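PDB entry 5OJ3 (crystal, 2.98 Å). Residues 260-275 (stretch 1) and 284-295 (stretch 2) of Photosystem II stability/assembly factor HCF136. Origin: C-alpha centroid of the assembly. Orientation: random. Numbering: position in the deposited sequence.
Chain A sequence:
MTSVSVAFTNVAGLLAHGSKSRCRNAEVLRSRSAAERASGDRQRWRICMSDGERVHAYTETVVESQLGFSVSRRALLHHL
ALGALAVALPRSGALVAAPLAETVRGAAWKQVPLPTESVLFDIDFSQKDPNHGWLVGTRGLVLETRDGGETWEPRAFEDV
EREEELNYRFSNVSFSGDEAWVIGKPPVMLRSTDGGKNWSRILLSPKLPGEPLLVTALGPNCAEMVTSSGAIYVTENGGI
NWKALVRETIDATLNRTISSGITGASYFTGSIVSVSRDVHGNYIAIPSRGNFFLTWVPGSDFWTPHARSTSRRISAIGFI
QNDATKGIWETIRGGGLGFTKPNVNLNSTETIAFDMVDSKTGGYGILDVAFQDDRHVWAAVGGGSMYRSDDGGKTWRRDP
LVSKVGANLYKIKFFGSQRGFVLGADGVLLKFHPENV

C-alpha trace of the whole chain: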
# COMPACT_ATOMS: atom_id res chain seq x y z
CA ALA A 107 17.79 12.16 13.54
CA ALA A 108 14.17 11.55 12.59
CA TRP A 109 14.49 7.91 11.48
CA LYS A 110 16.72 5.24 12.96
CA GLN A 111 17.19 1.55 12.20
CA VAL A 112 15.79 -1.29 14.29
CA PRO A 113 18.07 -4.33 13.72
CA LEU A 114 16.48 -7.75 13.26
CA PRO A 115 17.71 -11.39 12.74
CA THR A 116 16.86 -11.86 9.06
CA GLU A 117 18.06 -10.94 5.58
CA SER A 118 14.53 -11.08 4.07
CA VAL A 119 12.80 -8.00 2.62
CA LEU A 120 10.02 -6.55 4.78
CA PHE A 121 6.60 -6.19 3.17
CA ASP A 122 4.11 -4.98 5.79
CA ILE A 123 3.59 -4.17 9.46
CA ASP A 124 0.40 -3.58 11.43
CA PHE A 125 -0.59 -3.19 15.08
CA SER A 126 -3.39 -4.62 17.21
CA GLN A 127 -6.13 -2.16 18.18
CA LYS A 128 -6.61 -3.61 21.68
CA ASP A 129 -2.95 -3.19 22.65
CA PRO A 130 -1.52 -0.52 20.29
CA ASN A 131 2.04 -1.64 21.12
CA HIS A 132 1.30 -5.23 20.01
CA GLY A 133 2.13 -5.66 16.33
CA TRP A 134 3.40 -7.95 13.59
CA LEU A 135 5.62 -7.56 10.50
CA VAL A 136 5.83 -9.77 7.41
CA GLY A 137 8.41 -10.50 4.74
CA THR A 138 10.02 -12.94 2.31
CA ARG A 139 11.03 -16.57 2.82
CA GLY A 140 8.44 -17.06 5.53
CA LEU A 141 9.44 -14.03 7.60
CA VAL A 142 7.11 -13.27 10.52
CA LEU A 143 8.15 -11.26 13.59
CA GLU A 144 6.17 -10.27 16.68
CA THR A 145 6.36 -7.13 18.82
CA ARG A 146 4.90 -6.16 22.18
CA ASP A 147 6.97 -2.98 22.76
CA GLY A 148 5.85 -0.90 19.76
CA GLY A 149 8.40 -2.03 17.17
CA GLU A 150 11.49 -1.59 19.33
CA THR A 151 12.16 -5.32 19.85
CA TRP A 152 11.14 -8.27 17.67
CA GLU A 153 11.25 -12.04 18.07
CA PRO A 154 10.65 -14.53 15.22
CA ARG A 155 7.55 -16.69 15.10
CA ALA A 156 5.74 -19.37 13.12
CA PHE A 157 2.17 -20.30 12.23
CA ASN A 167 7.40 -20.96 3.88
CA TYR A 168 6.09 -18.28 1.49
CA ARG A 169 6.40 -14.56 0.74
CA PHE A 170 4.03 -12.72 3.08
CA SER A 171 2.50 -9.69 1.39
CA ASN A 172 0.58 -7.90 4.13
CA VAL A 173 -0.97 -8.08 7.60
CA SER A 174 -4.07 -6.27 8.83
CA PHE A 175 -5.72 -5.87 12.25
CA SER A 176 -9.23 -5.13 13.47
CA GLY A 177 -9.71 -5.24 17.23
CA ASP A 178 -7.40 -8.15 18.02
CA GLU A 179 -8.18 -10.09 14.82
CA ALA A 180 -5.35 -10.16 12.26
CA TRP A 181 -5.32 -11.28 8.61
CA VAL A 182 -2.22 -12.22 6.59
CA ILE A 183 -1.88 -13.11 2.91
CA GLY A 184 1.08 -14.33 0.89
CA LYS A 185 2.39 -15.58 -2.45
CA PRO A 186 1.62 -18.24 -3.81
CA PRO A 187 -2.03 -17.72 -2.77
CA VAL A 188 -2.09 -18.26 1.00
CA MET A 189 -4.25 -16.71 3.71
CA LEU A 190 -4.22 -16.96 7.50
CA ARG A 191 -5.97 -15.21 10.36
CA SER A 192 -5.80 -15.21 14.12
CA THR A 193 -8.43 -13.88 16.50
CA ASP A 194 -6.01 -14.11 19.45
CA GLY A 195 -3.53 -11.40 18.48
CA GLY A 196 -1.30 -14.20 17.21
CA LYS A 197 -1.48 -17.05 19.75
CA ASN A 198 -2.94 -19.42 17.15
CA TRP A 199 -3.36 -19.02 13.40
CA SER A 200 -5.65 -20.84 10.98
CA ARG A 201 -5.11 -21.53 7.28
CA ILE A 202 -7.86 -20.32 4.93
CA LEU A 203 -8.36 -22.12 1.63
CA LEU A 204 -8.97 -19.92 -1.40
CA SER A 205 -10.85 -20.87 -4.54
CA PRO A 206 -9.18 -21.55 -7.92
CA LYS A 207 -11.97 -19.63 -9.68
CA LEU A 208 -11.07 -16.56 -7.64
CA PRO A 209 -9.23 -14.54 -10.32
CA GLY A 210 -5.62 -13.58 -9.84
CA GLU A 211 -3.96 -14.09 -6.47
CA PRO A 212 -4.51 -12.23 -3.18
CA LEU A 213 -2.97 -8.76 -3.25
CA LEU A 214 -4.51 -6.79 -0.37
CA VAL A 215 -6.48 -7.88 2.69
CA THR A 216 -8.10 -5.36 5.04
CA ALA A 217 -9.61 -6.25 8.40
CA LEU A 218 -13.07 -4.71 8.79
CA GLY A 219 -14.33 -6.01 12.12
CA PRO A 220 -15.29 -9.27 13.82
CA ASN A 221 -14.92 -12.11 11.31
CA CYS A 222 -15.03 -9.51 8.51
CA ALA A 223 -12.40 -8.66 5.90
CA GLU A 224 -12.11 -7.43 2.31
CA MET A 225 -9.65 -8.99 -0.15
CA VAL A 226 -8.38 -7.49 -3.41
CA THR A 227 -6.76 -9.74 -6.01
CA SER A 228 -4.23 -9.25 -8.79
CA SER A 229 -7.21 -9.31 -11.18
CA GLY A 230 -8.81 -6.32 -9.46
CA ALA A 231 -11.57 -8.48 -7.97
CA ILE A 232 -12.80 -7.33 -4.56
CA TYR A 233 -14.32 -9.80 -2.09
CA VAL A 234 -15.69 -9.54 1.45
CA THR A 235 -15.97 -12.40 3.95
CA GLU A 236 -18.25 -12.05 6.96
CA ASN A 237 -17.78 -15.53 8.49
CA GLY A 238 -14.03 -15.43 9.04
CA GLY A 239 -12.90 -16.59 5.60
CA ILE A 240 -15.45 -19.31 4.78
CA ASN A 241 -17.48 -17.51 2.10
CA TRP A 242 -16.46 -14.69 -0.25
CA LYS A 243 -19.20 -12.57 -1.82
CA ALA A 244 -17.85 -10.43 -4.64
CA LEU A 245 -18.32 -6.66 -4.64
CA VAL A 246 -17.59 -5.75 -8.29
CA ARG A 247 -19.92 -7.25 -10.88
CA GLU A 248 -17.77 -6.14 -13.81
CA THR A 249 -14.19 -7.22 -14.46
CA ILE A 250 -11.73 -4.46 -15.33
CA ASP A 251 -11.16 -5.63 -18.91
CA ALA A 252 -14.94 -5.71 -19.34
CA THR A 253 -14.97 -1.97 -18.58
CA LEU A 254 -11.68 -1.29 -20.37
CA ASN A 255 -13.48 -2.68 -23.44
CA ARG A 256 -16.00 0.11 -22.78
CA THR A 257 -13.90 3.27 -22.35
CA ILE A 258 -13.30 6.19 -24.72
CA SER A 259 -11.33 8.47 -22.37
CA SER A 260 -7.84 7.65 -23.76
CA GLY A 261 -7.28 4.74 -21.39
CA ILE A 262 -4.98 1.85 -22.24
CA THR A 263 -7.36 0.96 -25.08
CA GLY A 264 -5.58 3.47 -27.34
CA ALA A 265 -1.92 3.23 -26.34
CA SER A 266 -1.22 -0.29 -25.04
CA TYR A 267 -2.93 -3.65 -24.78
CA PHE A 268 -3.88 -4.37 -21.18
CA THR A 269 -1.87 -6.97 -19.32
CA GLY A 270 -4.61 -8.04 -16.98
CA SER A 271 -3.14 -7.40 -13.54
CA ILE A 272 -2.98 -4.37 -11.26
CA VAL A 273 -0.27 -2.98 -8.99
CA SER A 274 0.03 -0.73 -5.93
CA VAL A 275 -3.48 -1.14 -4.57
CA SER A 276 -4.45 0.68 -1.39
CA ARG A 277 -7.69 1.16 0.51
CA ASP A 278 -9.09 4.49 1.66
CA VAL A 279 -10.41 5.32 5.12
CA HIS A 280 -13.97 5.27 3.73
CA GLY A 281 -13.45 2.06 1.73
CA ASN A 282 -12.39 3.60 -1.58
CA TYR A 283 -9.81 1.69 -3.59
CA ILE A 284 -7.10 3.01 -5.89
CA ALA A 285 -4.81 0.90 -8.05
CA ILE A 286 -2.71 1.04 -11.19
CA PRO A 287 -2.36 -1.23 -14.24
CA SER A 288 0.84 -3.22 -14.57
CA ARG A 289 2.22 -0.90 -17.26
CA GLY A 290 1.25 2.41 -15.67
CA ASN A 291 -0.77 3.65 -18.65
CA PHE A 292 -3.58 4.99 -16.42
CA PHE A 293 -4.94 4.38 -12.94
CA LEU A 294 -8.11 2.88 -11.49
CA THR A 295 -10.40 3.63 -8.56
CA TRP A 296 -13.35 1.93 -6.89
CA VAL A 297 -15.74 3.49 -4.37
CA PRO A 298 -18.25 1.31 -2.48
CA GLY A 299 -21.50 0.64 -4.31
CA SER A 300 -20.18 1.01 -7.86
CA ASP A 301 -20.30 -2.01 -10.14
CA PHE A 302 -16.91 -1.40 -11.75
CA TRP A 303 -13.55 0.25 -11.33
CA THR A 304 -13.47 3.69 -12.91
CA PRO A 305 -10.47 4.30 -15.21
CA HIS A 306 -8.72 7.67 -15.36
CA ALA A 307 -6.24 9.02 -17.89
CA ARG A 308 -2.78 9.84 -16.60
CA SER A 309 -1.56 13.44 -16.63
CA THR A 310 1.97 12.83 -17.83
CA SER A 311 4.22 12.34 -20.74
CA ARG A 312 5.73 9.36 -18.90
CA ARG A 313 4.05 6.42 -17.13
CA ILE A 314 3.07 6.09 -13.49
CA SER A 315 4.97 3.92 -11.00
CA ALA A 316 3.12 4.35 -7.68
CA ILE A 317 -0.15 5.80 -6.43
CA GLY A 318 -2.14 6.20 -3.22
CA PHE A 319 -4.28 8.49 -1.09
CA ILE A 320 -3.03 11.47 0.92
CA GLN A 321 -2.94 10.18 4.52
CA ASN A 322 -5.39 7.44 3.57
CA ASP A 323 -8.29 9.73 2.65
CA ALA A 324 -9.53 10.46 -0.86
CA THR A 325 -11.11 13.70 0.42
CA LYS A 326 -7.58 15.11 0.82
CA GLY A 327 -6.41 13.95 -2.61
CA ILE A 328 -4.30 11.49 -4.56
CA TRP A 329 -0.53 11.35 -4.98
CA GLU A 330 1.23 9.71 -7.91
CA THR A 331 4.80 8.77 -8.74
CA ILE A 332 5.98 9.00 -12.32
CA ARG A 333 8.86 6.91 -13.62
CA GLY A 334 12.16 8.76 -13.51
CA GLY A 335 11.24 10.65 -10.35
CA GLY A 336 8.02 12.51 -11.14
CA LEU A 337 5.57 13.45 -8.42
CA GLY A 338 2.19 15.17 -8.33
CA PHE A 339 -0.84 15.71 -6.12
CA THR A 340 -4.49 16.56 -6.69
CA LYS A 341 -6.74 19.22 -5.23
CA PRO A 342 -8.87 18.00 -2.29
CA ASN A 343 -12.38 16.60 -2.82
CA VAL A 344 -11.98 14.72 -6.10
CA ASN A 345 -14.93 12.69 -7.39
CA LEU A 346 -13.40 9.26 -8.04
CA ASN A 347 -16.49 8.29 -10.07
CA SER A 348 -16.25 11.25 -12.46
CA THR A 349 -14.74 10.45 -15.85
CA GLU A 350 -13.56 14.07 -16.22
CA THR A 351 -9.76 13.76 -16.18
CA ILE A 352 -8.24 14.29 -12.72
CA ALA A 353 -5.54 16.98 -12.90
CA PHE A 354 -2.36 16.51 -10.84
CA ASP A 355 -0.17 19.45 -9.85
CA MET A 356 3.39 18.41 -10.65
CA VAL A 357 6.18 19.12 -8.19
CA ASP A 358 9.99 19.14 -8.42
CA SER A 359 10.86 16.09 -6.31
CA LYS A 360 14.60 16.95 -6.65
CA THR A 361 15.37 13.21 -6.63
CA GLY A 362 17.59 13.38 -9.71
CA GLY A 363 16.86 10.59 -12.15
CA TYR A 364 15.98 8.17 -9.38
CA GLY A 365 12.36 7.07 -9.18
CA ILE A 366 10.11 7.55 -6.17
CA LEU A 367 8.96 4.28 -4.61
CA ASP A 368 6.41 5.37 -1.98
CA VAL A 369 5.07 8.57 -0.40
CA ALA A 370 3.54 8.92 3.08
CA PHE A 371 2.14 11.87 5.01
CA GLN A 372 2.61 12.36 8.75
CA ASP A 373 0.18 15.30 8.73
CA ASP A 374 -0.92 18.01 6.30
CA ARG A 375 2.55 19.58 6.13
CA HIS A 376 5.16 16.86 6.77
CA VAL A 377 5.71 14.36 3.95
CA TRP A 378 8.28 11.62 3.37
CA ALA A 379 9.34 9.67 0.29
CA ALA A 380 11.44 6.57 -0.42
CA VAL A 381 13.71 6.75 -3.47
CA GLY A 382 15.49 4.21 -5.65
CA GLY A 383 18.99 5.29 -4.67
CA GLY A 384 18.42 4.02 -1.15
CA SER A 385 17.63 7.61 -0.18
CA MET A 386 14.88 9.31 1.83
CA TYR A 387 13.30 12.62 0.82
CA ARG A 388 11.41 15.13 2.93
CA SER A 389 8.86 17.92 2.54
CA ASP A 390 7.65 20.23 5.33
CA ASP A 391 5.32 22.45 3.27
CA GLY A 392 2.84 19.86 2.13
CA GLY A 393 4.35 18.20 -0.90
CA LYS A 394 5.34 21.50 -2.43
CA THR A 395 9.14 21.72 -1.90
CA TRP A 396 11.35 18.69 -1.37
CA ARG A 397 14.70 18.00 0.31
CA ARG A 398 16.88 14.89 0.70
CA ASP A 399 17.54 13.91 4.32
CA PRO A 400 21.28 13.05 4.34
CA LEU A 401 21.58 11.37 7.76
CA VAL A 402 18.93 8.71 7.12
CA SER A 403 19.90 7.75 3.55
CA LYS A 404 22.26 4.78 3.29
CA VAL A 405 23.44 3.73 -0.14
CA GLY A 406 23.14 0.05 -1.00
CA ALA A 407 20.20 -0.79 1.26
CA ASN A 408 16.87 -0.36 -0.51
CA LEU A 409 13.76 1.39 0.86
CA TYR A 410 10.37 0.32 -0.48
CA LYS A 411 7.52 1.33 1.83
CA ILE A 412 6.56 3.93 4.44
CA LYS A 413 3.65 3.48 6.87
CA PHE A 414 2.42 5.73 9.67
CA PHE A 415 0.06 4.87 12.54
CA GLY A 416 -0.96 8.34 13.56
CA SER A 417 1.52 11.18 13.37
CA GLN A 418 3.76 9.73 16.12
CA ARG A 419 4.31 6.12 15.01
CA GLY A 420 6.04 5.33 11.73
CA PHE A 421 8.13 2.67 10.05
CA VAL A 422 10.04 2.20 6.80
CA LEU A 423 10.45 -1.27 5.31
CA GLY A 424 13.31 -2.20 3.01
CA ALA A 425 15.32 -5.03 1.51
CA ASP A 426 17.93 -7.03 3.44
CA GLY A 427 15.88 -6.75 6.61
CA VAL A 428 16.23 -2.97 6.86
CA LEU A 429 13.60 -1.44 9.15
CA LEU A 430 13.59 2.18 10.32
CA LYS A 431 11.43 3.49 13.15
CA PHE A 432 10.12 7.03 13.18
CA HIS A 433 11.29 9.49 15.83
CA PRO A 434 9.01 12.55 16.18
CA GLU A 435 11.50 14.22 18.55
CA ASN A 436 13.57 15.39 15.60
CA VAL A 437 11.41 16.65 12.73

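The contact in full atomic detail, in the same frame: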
# COMPACT_ATOMS: atom_id res chain seq x y z
N SER A 260 -9.29 7.80 -23.55
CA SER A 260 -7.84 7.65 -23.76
C SER A 260 -7.21 6.80 -22.65
O SER A 260 -6.16 7.14 -22.12
CB SER A 260 -7.12 8.99 -23.88
OG SER A 260 -5.72 8.81 -24.01
N GLY A 261 -7.87 5.69 -22.31
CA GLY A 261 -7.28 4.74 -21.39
C GLY A 261 -6.18 3.94 -22.06
O GLY A 261 -5.53 4.42 -22.99
N ILE A 262 -5.95 2.72 -21.58
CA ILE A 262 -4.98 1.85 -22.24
C ILE A 262 -5.44 1.51 -23.65
O ILE A 262 -4.63 1.38 -24.56
CB ILE A 262 -4.72 0.59 -21.40
CG1 ILE A 262 -3.35 -0.00 -21.69
CG2 ILE A 262 -5.83 -0.45 -21.58
CD1 ILE A 262 -3.01 -1.12 -20.76
N THR A 263 -6.75 1.46 -23.86
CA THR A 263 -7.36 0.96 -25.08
C THR A 263 -6.92 1.71 -26.34
O THR A 263 -7.20 1.23 -27.44
CB THR A 263 -8.86 1.03 -24.94
OG1 THR A 263 -9.31 2.33 -25.38
CG2 THR A 263 -9.24 0.87 -23.48
N GLY A 264 -6.19 2.82 -26.20
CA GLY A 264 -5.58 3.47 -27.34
C GLY A 264 -4.10 3.20 -27.45
O GLY A 264 -3.60 2.92 -28.54
N ALA A 265 -3.38 3.30 -26.33
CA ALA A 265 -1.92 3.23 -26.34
C ALA A 265 -1.40 1.79 -26.31
O ALA A 265 -0.71 1.35 -27.23
CB ALA A 265 -1.35 4.03 -25.17
N SER A 266 -1.73 1.06 -25.25
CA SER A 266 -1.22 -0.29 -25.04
C SER A 266 -2.36 -1.29 -24.95
O SER A 266 -3.52 -0.94 -24.73
CB SER A 266 -0.38 -0.36 -23.76
OG SER A 266 -0.50 -1.63 -23.15
N TYR A 267 -2.02 -2.56 -25.12
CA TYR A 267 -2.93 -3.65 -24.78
C TYR A 267 -2.75 -3.98 -23.30
O TYR A 267 -1.63 -3.94 -22.78
CB TYR A 267 -2.67 -4.88 -25.65
CG TYR A 267 -2.85 -6.18 -24.91
CD1 TYR A 267 -4.12 -6.68 -24.64
CD2 TYR A 267 -1.75 -6.92 -24.49
CE1 TYR A 267 -4.28 -7.88 -23.96
CE2 TYR A 267 -1.90 -8.11 -23.81
CZ TYR A 267 -3.17 -8.59 -23.55
OH TYR A 267 -3.32 -9.78 -22.88
N PHE A 268 -3.85 -4.30 -22.63
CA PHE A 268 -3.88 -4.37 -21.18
C PHE A 268 -3.46 -5.76 -20.70
O PHE A 268 -4.23 -6.72 -20.79
CB PHE A 268 -5.26 -4.01 -20.64
CG PHE A 268 -5.35 -4.03 -19.14
CD1 PHE A 268 -4.67 -3.10 -18.38
CD2 PHE A 268 -6.10 -4.99 -18.49
CE1 PHE A 268 -4.75 -3.12 -17.00
CE2 PHE A 268 -6.18 -5.01 -17.10
CZ PHE A 268 -5.50 -4.07 -16.36
N THR A 269 -2.23 -5.86 -20.19
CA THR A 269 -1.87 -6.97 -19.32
C THR A 269 -2.79 -6.96 -18.11
O THR A 269 -2.87 -5.96 -17.39
CB THR A 269 -0.41 -6.86 -18.89
OG1 THR A 269 -0.23 -5.69 -18.09
CG2 THR A 269 0.50 -6.78 -20.11
N GLY A 270 -3.48 -8.07 -17.88
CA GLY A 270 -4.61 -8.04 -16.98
C GLY A 270 -4.34 -8.20 -15.50
O GLY A 270 -5.02 -8.97 -14.82
N SER A 271 -3.35 -7.47 -14.98
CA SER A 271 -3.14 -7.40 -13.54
C SER A 271 -2.92 -5.95 -13.13
O SER A 271 -2.60 -5.09 -13.95
CB SER A 271 -1.93 -8.25 -13.11
OG SER A 271 -2.13 -9.62 -13.43
N ILE A 272 -3.10 -5.71 -11.83
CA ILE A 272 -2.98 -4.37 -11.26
C ILE A 272 -1.89 -4.37 -10.20
O ILE A 272 -1.48 -5.42 -9.69
CB ILE A 272 -4.32 -3.87 -10.68
CG1 ILE A 272 -4.68 -4.61 -9.40
CG2 ILE A 272 -5.43 -3.98 -11.73
CD1 ILE A 272 -6.03 -4.25 -8.83
N VAL A 273 -1.42 -3.17 -9.86
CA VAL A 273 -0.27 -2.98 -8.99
C VAL A 273 -0.61 -1.84 -8.03
O VAL A 273 -1.42 -0.97 -8.34
CB VAL A 273 1.02 -2.68 -9.81
CG1 VAL A 273 2.17 -2.18 -8.94
CG2 VAL A 273 1.44 -3.91 -10.62
N SER A 274 0.03 -1.86 -6.86
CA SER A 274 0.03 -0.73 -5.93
C SER A 274 -1.39 -0.34 -5.52
O SER A 274 -1.84 0.79 -5.69
CB SER A 274 0.77 0.47 -6.53
OG SER A 274 0.57 1.63 -5.75
N VAL A 275 -2.10 -1.32 -4.98
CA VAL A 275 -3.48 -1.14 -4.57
C VAL A 275 -3.50 -0.78 -3.09
O VAL A 275 -2.81 -1.40 -2.27
CB VAL A 275 -4.31 -2.41 -4.84
CG1 VAL A 275 -5.80 -2.11 -4.72
CG2 VAL A 275 -3.96 -2.97 -6.20
N ILE A 284 -7.84 2.45 -4.77
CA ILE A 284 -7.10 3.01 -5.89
C ILE A 284 -6.01 2.01 -6.25
O ILE A 284 -5.43 1.36 -5.38
CB ILE A 284 -6.51 4.40 -5.58
CG1 ILE A 284 -6.05 5.07 -6.88
CG2 ILE A 284 -5.34 4.31 -4.61
CD1 ILE A 284 -5.88 6.56 -6.75
N ALA A 285 -5.74 1.89 -7.55
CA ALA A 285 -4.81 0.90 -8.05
C ALA A 285 -4.29 1.38 -9.39
O ALA A 285 -4.72 2.41 -9.91
CB ALA A 285 -5.47 -0.48 -8.17
N ILE A 286 -3.35 0.63 -9.95
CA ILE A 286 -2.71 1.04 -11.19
C ILE A 286 -2.52 -0.20 -12.06
O ILE A 286 -2.25 -1.29 -11.53
CB ILE A 286 -1.39 1.77 -10.91
CG1 ILE A 286 -1.02 2.68 -12.06
CG2 ILE A 286 -0.24 0.80 -10.67
CD1 ILE A 286 0.11 3.55 -11.70
N PRO A 287 -2.70 -0.10 -13.37
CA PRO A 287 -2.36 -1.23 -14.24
C PRO A 287 -0.87 -1.51 -14.24
O PRO A 287 -0.05 -0.66 -13.89
CB PRO A 287 -2.84 -0.76 -15.62
CG PRO A 287 -2.97 0.72 -15.52
CD PRO A 287 -3.38 0.98 -14.10
N SER A 288 -0.54 -2.74 -14.63
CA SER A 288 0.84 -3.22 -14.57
C SER A 288 1.80 -2.29 -15.30
O SER A 288 2.94 -2.09 -14.87
CB SER A 288 0.93 -4.64 -15.14
OG SER A 288 0.33 -5.57 -14.27
N ARG A 289 1.35 -1.69 -16.40
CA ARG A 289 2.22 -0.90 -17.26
C ARG A 289 2.01 0.60 -17.10
O ARG A 289 2.50 1.38 -17.92
CB ARG A 289 2.01 -1.30 -18.73
CG ARG A 289 2.56 -2.68 -19.11
CD ARG A 289 3.98 -2.59 -19.64
NE ARG A 289 4.59 -3.90 -19.83
CZ ARG A 289 4.58 -4.58 -20.97
NH1 ARG A 289 3.99 -4.07 -22.05
NH2 ARG A 289 5.16 -5.77 -21.05
N GLY A 290 1.29 1.02 -16.06
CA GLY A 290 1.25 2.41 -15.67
C GLY A 290 0.55 3.34 -16.63
O GLY A 290 0.72 4.56 -16.52
N ASN A 291 -0.23 2.82 -17.57
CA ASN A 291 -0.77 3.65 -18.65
C ASN A 291 -1.88 4.57 -18.15
O ASN A 291 -2.17 5.59 -18.78
CB ASN A 291 -1.30 2.74 -19.76
CG ASN A 291 -0.37 1.59 -20.05
OD1 ASN A 291 0.66 1.76 -20.70
ND2 ASN A 291 -0.69 0.42 -19.51
N PHE A 292 -2.51 4.22 -17.03
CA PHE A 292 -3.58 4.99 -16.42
C PHE A 292 -3.63 4.57 -14.96
O PHE A 292 -2.69 3.96 -14.45
CB PHE A 292 -4.91 4.75 -17.15
CG PHE A 292 -5.31 3.30 -17.20
CD1 PHE A 292 -4.83 2.47 -18.19
CD2 PHE A 292 -6.18 2.78 -16.26
CE1 PHE A 292 -5.19 1.14 -18.22
CE2 PHE A 292 -6.55 1.45 -16.30
CZ PHE A 292 -6.05 0.63 -17.29
N PHE A 293 -4.71 4.93 -14.26
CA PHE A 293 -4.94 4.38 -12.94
C PHE A 293 -6.43 4.12 -12.76
O PHE A 293 -7.26 4.58 -13.55
CB PHE A 293 -4.37 5.28 -11.83
CG PHE A 293 -5.04 6.62 -11.72
CD1 PHE A 293 -4.67 7.67 -12.55
CD2 PHE A 293 -6.00 6.85 -10.75
CE1 PHE A 293 -5.27 8.91 -12.43
CE2 PHE A 293 -6.61 8.09 -10.63
CZ PHE A 293 -6.24 9.12 -11.48
N LEU A 294 -6.76 3.37 -11.71
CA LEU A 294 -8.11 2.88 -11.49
C LEU A 294 -8.53 3.15 -10.06
O LEU A 294 -7.71 3.13 -9.13
CB LEU A 294 -8.22 1.37 -11.78
CG LEU A 294 -7.97 0.90 -13.21
CD1 LEU A 294 -7.20 -0.41 -13.23
CD2 LEU A 294 -9.29 0.77 -13.96
N THR A 295 -9.83 3.40 -9.88
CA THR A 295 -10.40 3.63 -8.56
C THR A 295 -11.71 2.87 -8.44
O THR A 295 -12.38 2.58 -9.43
CB THR A 295 -10.65 5.12 -8.27
OG1 THR A 295 -11.72 5.59 -9.10
CG2 THR A 295 -9.40 5.95 -8.52

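Contact between residues 260-275 and 284-295 of HCF136, followed along the first stretch; together the two bury 758 Å² of surface. The contact opens in a poorly ordered segment, so its distances deserve caution. Gly 261 lies beside the ring of Phe 292, with Gly 261 C 4.4 Å from Phe 292 CD1. Ile 262, in a weakly bonded helical segment, is the main apolar element here: Ile 262 CB sits 3.3 Å from Phe 292 CE1, at the edge of the ring and near its plane, while Ile 262 CD1 comes within 3.1 Å of Asn 291 ND2, a tight approach of a methyl to an amide. A weak hydrogen bond runs from Ser 266 N to Ile 262 O (3.0 Å), and Ser 266 CB lies 3.9 Å from Asn 291 OD1. Thr 263 and Gly 264 make no contact with the second stretch, and the CA-to-CB bond of Tyr 267 points away from it.

Phe 268 departs sideways, but its ring end reaches inward. Phe 268 CE1 packs 3.3 Å from Pro 287 CB, which lies at the ring edge, and 4.0 Å from Phe 292 CZ, so that the ring links the strand end at Pro 287 to the apolar cluster around Phe 292. Thr 269 points toward the type I turn from Pro 287 to Gly 290; its OG1 is 3.3 Å from Ser 288 CB. Gly 270 makes no contact. Ser 271 O then accepts two weak hydrogen bonds from one residue, from Ser 288 OG (3.0 Å) and Ser 288 N (3.2 Å), tying the turn to the approach of the strand.

Ile 272 and Pro 287 form an antiparallel, non-hydrogen-bonded pair, their CA atoms 4.4 Å apart and their side chains diverging. Ile 272 CA makes a CA-H...O contact with Ile 286 O (3.2 Å), and Ile 272 CD1 lies 3.9 Å from Ala 285 CB. Val 273 and Ile 286 are the hydrogen-bonded pair: Val 273 N donates to Ile 286 O at 2.6 Å, and Ile 286 N returns the bond to Val 273 O at 3.0 Å. Their side chains share a face, with Val 273 CB 3.8 Å from Ile 286 CG2. At Ser 274 the chain turns a corner, and its positive phi and psi interrupt the extended backbone. Val 275 nevertheless stays close, through a CA-H...O contact from Val 275 CA to Ile 284 O (3.3 Å) and packing of Val 275 CG2 against Ala 285 CB (3.5 Å).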